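Putative HTH-type transcriptional regulator PF0864 (Pyrococcus furiosus, PDB 2IA0) probably binds DNA in a sequence-specific way as a transcriptional regulator of the AsnC family. Local coordinates at residues A[50-53]-A[54-58]. Residues are numbered along the deposited sequence; the frame is centred on the assembly and turned at random.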
loop_
_atom_site.group_PDB
_atom_site.type_symbol
_atom_site.label_atom_id
_atom_site.label_comp_id
_atom_site.label_asym_id
_atom_site.label_seq_id
_atom_site.Cartn_x
_atom_site.Cartn_y
_atom_site.Cartn_z
ATOM N N PHE A 50 -8.519 27.317 -4.547
ATOM C CA PHE A 50 -7.710 27.365 -5.757
ATOM C C PHE A 50 -6.542 26.358 -5.779
ATOM O O PHE A 50 -6.376 25.632 -6.756
ATOM C CB PHE A 50 -7.208 28.791 -5.992
ATOM C CG PHE A 50 -6.248 28.919 -7.139
ATOM C CD1 PHE A 50 -4.873 29.054 -6.907
ATOM C CD2 PHE A 50 -6.709 28.917 -8.454
ATOM C CE1 PHE A 50 -3.973 29.177 -7.973
ATOM C CE2 PHE A 50 -5.814 29.049 -9.520
ATOM C CZ PHE A 50 -4.444 29.175 -9.275
ATOM N N ARG A 51 -5.738 26.342 -4.716
ATOM C CA ARG A 51 -4.657 25.355 -4.543
ATOM C C ARG A 51 -5.156 23.918 -4.678
ATOM O O ARG A 51 -4.529 23.124 -5.342
ATOM C CB ARG A 51 -3.967 25.494 -3.180
ATOM C CG ARG A 51 -3.339 26.829 -2.895
ATOM C CD ARG A 51 -2.383 27.195 -3.984
ATOM N NE ARG A 51 -1.474 28.266 -3.578
ATOM C CZ ARG A 51 -0.251 28.073 -3.096
ATOM N NH1 ARG A 51 0.211 26.846 -2.941
ATOM N NH2 ARG A 51 0.515 29.104 -2.776
ATOM N N ILE A 52 -6.280 23.588 -4.056
ATOM C CA ILE A 52 -6.823 22.226 -4.145
ATOM C C ILE A 52 -7.290 21.844 -5.555
ATOM O O ILE A 52 -6.929 20.759 -6.046
ATOM C CB ILE A 52 -7.923 21.971 -3.081
ATOM C CG1 ILE A 52 -7.287 21.894 -1.684
ATOM C CG2 ILE A 52 -8.696 20.693 -3.380
ATOM C CD1 ILE A 52 -8.281 22.079 -0.559
ATOM N N LYS A 53 -8.048 22.736 -6.216
ATOM C CA LYS A 53 -8.433 22.544 -7.612
ATOM C C LYS A 53 -7.200 22.356 -8.495
ATOM O O LYS A 53 -7.205 21.519 -9.385
ATOM C CB LYS A 53 -9.308 23.699 -8.138
ATOM C CG LYS A 53 -10.799 23.553 -7.840
ATOM C CD LYS A 53 -11.597 24.835 -8.134
ATOM C CE LYS A 53 -12.174 24.891 -9.578
ATOM N NZ LYS A 53 -13.195 26.020 -9.796
ATOM N N LYS A 54 -6.149 23.119 -8.231
ATOM C CA LYS A 54 -4.942 23.085 -9.046
ATOM C C LYS A 54 -4.180 21.763 -8.879
ATOM O O LYS A 54 -3.702 21.192 -9.865
ATOM C CB LYS A 54 -4.053 24.294 -8.729
ATOM C CG LYS A 54 -3.296 24.861 -9.913
ATOM C CD LYS A 54 -4.220 25.617 -10.895
ATOM C CE LYS A 54 -3.533 25.752 -12.266
ATOM N NZ LYS A 54 -4.486 26.049 -13.376
ATOM N N LEU A 55 -4.088 21.263 -7.643
ATOM C CA LEU A 55 -3.414 19.977 -7.362
ATOM C C LEU A 55 -4.195 18.802 -7.925
ATOM O O LEU A 55 -3.613 17.826 -8.414
ATOM C CB LEU A 55 -3.169 19.784 -5.861
ATOM C CG LEU A 55 -2.310 20.827 -5.153
ATOM C CD1 LEU A 55 -2.579 20.801 -3.670
ATOM C CD2 LEU A 55 -0.835 20.615 -5.439
ATOM N N GLN A 56 -5.516 18.912 -7.867
ATOM C CA GLN A 56 -6.394 17.947 -8.507
ATOM C C GLN A 56 -6.228 17.937 -10.037
ATOM O O GLN A 56 -6.102 16.864 -10.625
ATOM C CB GLN A 56 -7.851 18.198 -8.098
ATOM C CG GLN A 56 -8.181 17.834 -6.646
ATOM C CD GLN A 56 -9.582 18.314 -6.218
ATOM O OE1 GLN A 56 -10.140 19.239 -6.792
ATOM N NE2 GLN A 56 -10.132 17.691 -5.199
ATOM N N GLU A 57 -6.202 19.113 -10.675
ATOM C CA GLU A 57 -6.003 19.199 -12.136
ATOM C C GLU A 57 -4.674 18.601 -12.599
ATOM O O GLU A 57 -4.633 17.869 -13.583
ATOM C CB GLU A 57 -6.064 20.645 -12.655
ATOM C CG GLU A 57 -7.416 21.307 -12.693
ATOM C CD GLU A 57 -7.283 22.816 -12.954
ATOM O OE1 GLU A 57 -6.589 23.202 -13.926
ATOM O OE2 GLU A 57 -7.859 23.619 -12.183
ATOM N N ARG A 58 -3.586 18.927 -11.909
ATOM C CA ARG A 58 -2.261 18.390 -12.268
ATOM C C ARG A 58 -2.038 16.931 -11.852
ATOM O O ARG A 58 -0.982 16.363 -12.139
ATOM C CB ARG A 58 -1.151 19.279 -11.706
ATOM C CG ARG A 58 -1.157 20.702 -12.295
ATOM C CD ARG A 58 -0.088 21.626 -11.640
ATOM N NE ARG A 58 -0.058 22.976 -12.246
ATOM C CZ ARG A 58 0.780 23.959 -11.868
ATOM N NH1 ARG A 58 1.658 23.731 -10.880
ATOM N NH2 ARG A 58 0.753 25.170 -12.461
#
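Lys54 N donates to Phe50 O at 2.9 Å, with an N-H...O angle of 148°, the first of five successive i to i+4 backbone bonds running from Phe50 O to Lys54 O. Leu55 N to Arg51 O, Gln56 N to Ile52 O (3.0 Å) and Glu57 N to Lys53 O continue the pattern, and Arg58 N reaches Lys54 O at 3.1 Å. With its CG anti to the backbone N (chi1 174°), Phe50 runs alongside Lys54, whose CD approaches the ring atom CZ obliquely at 3.9 Å. The Lys54 chain bends at chi2 (72°), and its NZ forms a long salt bridge with Glu57 OE1, 3.6 Å away. On another side of the helix the Gln56 amide crosses Ile52, its NE2 lying 3.8 Å from the methyl CG2; that same NE2 makes a weak hydrogen bond to Tyr64 OH on strand 61-68. Were Gln56 replaced by an alanine, the Ile52 methyl would probably lose its cover on this side and the Tyr64 hydroxyl its weak amide partner. Leu55, the buried member, sets CG 3.2 Å from Arg51 O and packs on Leu23 of helix 17-26 and Ile61 of strand 61-68. The guanidinium of Arg51 is engaged outside the two segments, NH1 forming salt bridges with Asp16 and Asp19. Helix 45-57 is thus tied both to helix 17-26 and to the strand that follows it, as expected for the second helix of a predicted helix-turn-helix, the probable recognition helix of an AsnC-type winged domain.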